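Local structure of protein Aster-A (Mus musculus, 6GQF) at residues R163-R171 and E183-F194. The protein carries cholesterol without vesicles from the plasma membrane to the endoplasmic reticulum, this chain being its sterol-binding VASt (ASTER) domain. Sequence-based numbering, arbitrary orientation.
Sequences RVSSEIRYR and EKNSWSGIEDYF. With HC3 (25-hydroxycholesterol), chain E.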
# COMPACT_ATOMS: atom_id res chain seq x y z
N ARG A 163 6.52 4.33 8.71
CA ARG A 163 7.46 3.66 7.81
C ARG A 163 6.70 2.79 6.81
O ARG A 163 5.75 2.10 7.17
CB ARG A 163 8.46 2.81 8.59
CG ARG A 163 9.51 3.61 9.32
CD ARG A 163 10.36 2.72 10.22
NE ARG A 163 11.26 1.85 9.47
CZ ARG A 163 12.46 2.20 9.02
NH1 ARG A 163 12.93 3.42 9.23
NH2 ARG A 163 13.20 1.32 8.36
N VAL A 164 7.14 2.82 5.55
CA VAL A 164 6.60 1.93 4.53
C VAL A 164 7.72 1.37 3.67
O VAL A 164 8.41 2.10 2.97
CB VAL A 164 5.58 2.65 3.63
CG1 VAL A 164 4.97 1.65 2.63
CG2 VAL A 164 4.49 3.31 4.46
N SER A 165 7.89 0.06 3.75
CA SER A 165 8.81 -0.66 2.89
C SER A 165 8.01 -1.59 1.99
O SER A 165 6.89 -1.97 2.33
CB SER A 165 9.82 -1.45 3.72
OG SER A 165 9.15 -2.34 4.60
N SER A 166 8.59 -1.93 0.85
CA SER A 166 7.91 -2.78 -0.12
C SER A 166 8.88 -3.79 -0.71
O SER A 166 10.08 -3.71 -0.47
CB SER A 166 7.30 -1.92 -1.23
OG SER A 166 6.48 -0.92 -0.65
N GLU A 167 8.34 -4.74 -1.46
CA GLU A 167 9.18 -5.68 -2.19
C GLU A 167 8.36 -6.35 -3.30
O GLU A 167 7.14 -6.44 -3.21
CB GLU A 167 9.79 -6.73 -1.25
CG GLU A 167 8.83 -7.79 -0.75
CD GLU A 167 9.50 -8.77 0.22
OE1 GLU A 167 10.69 -8.57 0.53
OE2 GLU A 167 8.83 -9.73 0.66
N ILE A 168 9.06 -6.78 -4.34
CA ILE A 168 8.45 -7.50 -5.46
C ILE A 168 8.66 -8.99 -5.27
O ILE A 168 9.77 -9.43 -4.97
CB ILE A 168 9.03 -7.04 -6.81
CG1 ILE A 168 8.70 -5.56 -7.06
CG2 ILE A 168 8.49 -7.88 -7.95
CD1 ILE A 168 9.58 -4.92 -8.08
N ARG A 169 7.59 -9.76 -5.47
CA ARG A 169 7.62 -11.21 -5.29
C ARG A 169 7.22 -11.93 -6.57
O ARG A 169 6.11 -11.76 -7.08
CB ARG A 169 6.68 -11.61 -4.15
CG ARG A 169 7.15 -11.16 -2.78
CD ARG A 169 6.23 -11.66 -1.68
NE ARG A 169 6.69 -11.22 -0.37
CZ ARG A 169 5.95 -11.23 0.73
NH1 ARG A 169 4.69 -11.66 0.69
NH2 ARG A 169 6.47 -10.81 1.87
N TYR A 170 8.13 -12.76 -7.08
CA TYR A 170 7.93 -13.49 -8.32
C TYR A 170 7.48 -14.93 -8.11
O TYR A 170 8.19 -15.72 -7.48
CB TYR A 170 9.23 -13.47 -9.13
CG TYR A 170 9.63 -12.08 -9.58
CD1 TYR A 170 9.14 -11.55 -10.77
CD2 TYR A 170 10.47 -11.30 -8.81
CE1 TYR A 170 9.50 -10.28 -11.18
CE2 TYR A 170 10.84 -10.03 -9.21
CZ TYR A 170 10.35 -9.52 -10.40
OH TYR A 170 10.70 -8.26 -10.81
N ARG A 171 6.31 -15.28 -8.64
CA ARG A 171 5.85 -16.67 -8.62
C ARG A 171 6.71 -17.52 -9.54
O ARG A 171 6.93 -18.70 -9.30
CB ARG A 171 4.39 -16.76 -9.03
CG ARG A 171 3.46 -15.86 -8.24
CD ARG A 171 2.03 -16.19 -8.57
NE ARG A 171 1.09 -15.35 -7.83
CZ ARG A 171 0.61 -14.19 -8.27
NH1 ARG A 171 0.98 -13.70 -9.44
NH2 ARG A 171 -0.24 -13.52 -7.51
N GLU A 183 10.41 -4.68 -12.99
CA GLU A 183 11.09 -3.92 -11.94
C GLU A 183 10.94 -2.42 -12.16
O GLU A 183 10.59 -1.67 -11.24
CB GLU A 183 12.57 -4.29 -11.88
CG GLU A 183 12.87 -5.72 -11.42
CD GLU A 183 12.83 -5.89 -9.90
OE1 GLU A 183 13.05 -4.90 -9.17
OE2 GLU A 183 12.58 -7.03 -9.44
N LYS A 184 11.21 -1.98 -13.38
CA LYS A 184 11.17 -0.57 -13.74
C LYS A 184 9.79 0.06 -13.55
O LYS A 184 9.64 1.06 -12.84
CB LYS A 184 11.63 -0.39 -15.19
CG LYS A 184 11.76 1.06 -15.64
CD LYS A 184 11.99 1.17 -17.15
CE LYS A 184 10.78 0.71 -17.96
NZ LYS A 184 10.95 0.85 -19.44
N ASN A 185 8.78 -0.51 -14.21
CA ASN A 185 7.42 0.03 -14.18
C ASN A 185 6.77 -0.08 -12.81
O ASN A 185 6.01 0.81 -12.41
CB ASN A 185 6.54 -0.68 -15.21
CG ASN A 185 7.08 -0.60 -16.62
OD1 ASN A 185 7.09 -1.59 -17.35
ND2 ASN A 185 7.53 0.58 -17.02
N SER A 186 7.03 -1.18 -12.10
CA SER A 186 6.47 -1.39 -10.77
C SER A 186 6.98 -0.36 -9.77
O SER A 186 6.19 0.30 -9.10
CB SER A 186 6.78 -2.80 -10.27
OG SER A 186 6.12 -3.80 -11.03
N TRP A 187 8.30 -0.21 -9.67
CA TRP A 187 8.88 0.72 -8.70
C TRP A 187 8.54 2.17 -9.01
O TRP A 187 8.48 3.00 -8.11
CB TRP A 187 10.40 0.55 -8.63
CG TRP A 187 10.84 -0.64 -7.85
CD1 TRP A 187 11.62 -1.67 -8.29
CD2 TRP A 187 10.50 -0.95 -6.49
NE1 TRP A 187 11.80 -2.59 -7.29
CE2 TRP A 187 11.12 -2.17 -6.17
CE3 TRP A 187 9.74 -0.30 -5.51
CZ2 TRP A 187 11.01 -2.76 -4.92
CZ3 TRP A 187 9.62 -0.89 -4.27
CH2 TRP A 187 10.26 -2.11 -3.98
N SER A 188 8.31 2.48 -10.28
CA SER A 188 7.93 3.84 -10.65
C SER A 188 6.51 4.14 -10.18
O SER A 188 6.23 5.23 -9.67
CB SER A 188 8.05 4.04 -12.16
OG SER A 188 7.19 3.14 -12.84
N GLY A 189 5.62 3.16 -10.34
CA GLY A 189 4.25 3.29 -9.88
C GLY A 189 4.09 3.17 -8.37
O GLY A 189 3.14 3.70 -7.79
N ILE A 190 5.02 2.46 -7.74
CA ILE A 190 5.00 2.28 -6.29
C ILE A 190 5.51 3.55 -5.59
O ILE A 190 4.91 4.01 -4.62
CB ILE A 190 5.86 1.06 -5.85
CG1 ILE A 190 5.12 -0.24 -6.18
CG2 ILE A 190 6.16 1.10 -4.34
CD1 ILE A 190 5.98 -1.49 -6.07
N GLU A 191 6.60 4.11 -6.10
CA GLU A 191 7.17 5.32 -5.51
C GLU A 191 6.26 6.50 -5.74
O GLU A 191 6.07 7.34 -4.86
CB GLU A 191 8.55 5.60 -6.09
CG GLU A 191 9.60 4.63 -5.62
CD GLU A 191 10.90 4.76 -6.38
OE1 GLU A 191 10.93 5.49 -7.39
OE2 GLU A 191 11.90 4.14 -5.95
N ASP A 192 5.68 6.58 -6.94
CA ASP A 192 4.81 7.68 -7.29
C ASP A 192 3.58 7.68 -6.39
O ASP A 192 3.06 8.74 -6.03
CB ASP A 192 4.40 7.61 -8.75
CG ASP A 192 3.56 8.80 -9.19
OD1 ASP A 192 3.88 9.93 -8.78
OD2 ASP A 192 2.58 8.60 -9.93
N TYR A 193 3.13 6.49 -6.03
CA TYR A 193 1.94 6.34 -5.19
C TYR A 193 2.23 6.78 -3.76
O TYR A 193 1.53 7.63 -3.21
CB TYR A 193 1.44 4.89 -5.20
CG TYR A 193 0.30 4.66 -4.22
CD1 TYR A 193 -1.02 4.90 -4.59
CD2 TYR A 193 0.56 4.23 -2.93
CE1 TYR A 193 -2.05 4.71 -3.69
CE2 TYR A 193 -0.47 4.04 -2.03
CZ TYR A 193 -1.77 4.28 -2.41
OH TYR A 193 -2.80 4.08 -1.52
N PHE A 194 3.26 6.19 -3.16
CA PHE A 194 3.55 6.42 -1.74
C PHE A 194 4.14 7.80 -1.47
O PHE A 194 3.93 8.36 -0.40
CB PHE A 194 4.49 5.33 -1.22
CG PHE A 194 3.80 4.02 -0.95
CD1 PHE A 194 2.99 3.86 0.16
CD2 PHE A 194 3.95 2.95 -1.82
CE1 PHE A 194 2.34 2.66 0.40
CE2 PHE A 194 3.31 1.75 -1.58
CZ PHE A 194 2.51 1.60 -0.47
C18 HC3 E . 2.31 -0.17 -10.06
C13 HC3 E . 1.30 -1.33 -10.05
C12 HC3 E . 0.02 -0.70 -10.06
C11 HC3 E . -0.32 0.11 -8.68
C9 HC3 E . -0.13 -0.75 -7.43
C10 HC3 E . -0.47 0.04 -6.06
C19 HC3 E . 0.14 1.42 -6.15
C1 HC3 E . -1.98 0.23 -5.94
C2 HC3 E . -2.37 0.90 -4.64
C3 HC3 E . -1.85 0.19 -3.44
O1 HC3 E . -2.15 0.94 -2.26
C4 HC3 E . -0.34 -0.02 -3.51
C5 HC3 E . 0.06 -0.63 -4.85
C6 HC3 E . 1.44 -1.52 -4.96
C7 HC3 E . 1.61 -2.32 -6.20
C8 HC3 E . 1.27 -1.35 -7.45
C14 HC3 E . 1.50 -2.12 -8.73
C15 HC3 E . 2.87 -2.94 -8.93
C16 HC3 E . 2.96 -3.15 -10.63
C17 HC3 E . 1.76 -2.39 -11.24
C20 HC3 E . 2.00 -1.74 -12.52
C21 HC3 E . 0.66 -1.77 -13.31
C22 HC3 E . 3.17 -2.29 -13.40
C23 HC3 E . 2.77 -2.97 -14.68
C24 HC3 E . 4.03 -3.64 -15.18
C25 HC3 E . 3.90 -3.97 -16.65
C26 HC3 E . 5.12 -4.76 -17.05
C27 HC3 E . 2.65 -4.80 -16.88
O2 HC3 E . 3.84 -2.77 -17.39
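The helix-grip fold of the StAR-like VASt domain lays a long C-terminal helix across a curved antiparallel sheet, and here Y170, I168, S166 and V164 of strand 163-170 meet helix 183-194. The two run roughly antiparallel, at 152°, with axes 10.2 Å apart. One hydrogen bond crosses between them: Y170 OH donates to E183 OE2 at 2.6 Å. The hydroxyl approaches from above the carboxylate plane, while the oxygen lies at the edge of the tyrosine ring. The E183 chain bends at chi2 (-81°), which brings its carboxylate to the strand. Its other oxygen, OE1, accepts from W187 NE1 at 3.2 Å, one helical turn on. This bond leaves nearly in the indole plane. A leucine in place of E183 would probably leave both Y170 OH and W187 NE1 without these acceptors and the indole freer to turn. I168 CD1 lies against the rim of the indole on its pyrrole side, 3.3 Å from W187 NE1. The benzo end of the indole reaches S166, where W187 CZ3 lies 4.0 Å from S166 CB. S166 OG itself bonds to H148, a sterol-pocket residue. At the other end, V164 CG1 makes a CH-pi contact over a face of F194, 4.0 Å from the ring centroid. V164 CG1 stands anti to the backbone N (chi1 -176°), which turns this methyl toward the ring. Y193 packs over the opposite face. The helix also lines the 25-hydroxycholesterol pocket: S186 OG is 3.3 Å from sterol C16, and G189 CA passes close to methyl C18. S186 OG bonds back to I182 O. Strand 159-170 is flanked in the sheet by strands 40-47 and 144-156; F194 also touches I43 of the first, S186 touches F144 of the second, and R40 makes a cation-pi contact with W187.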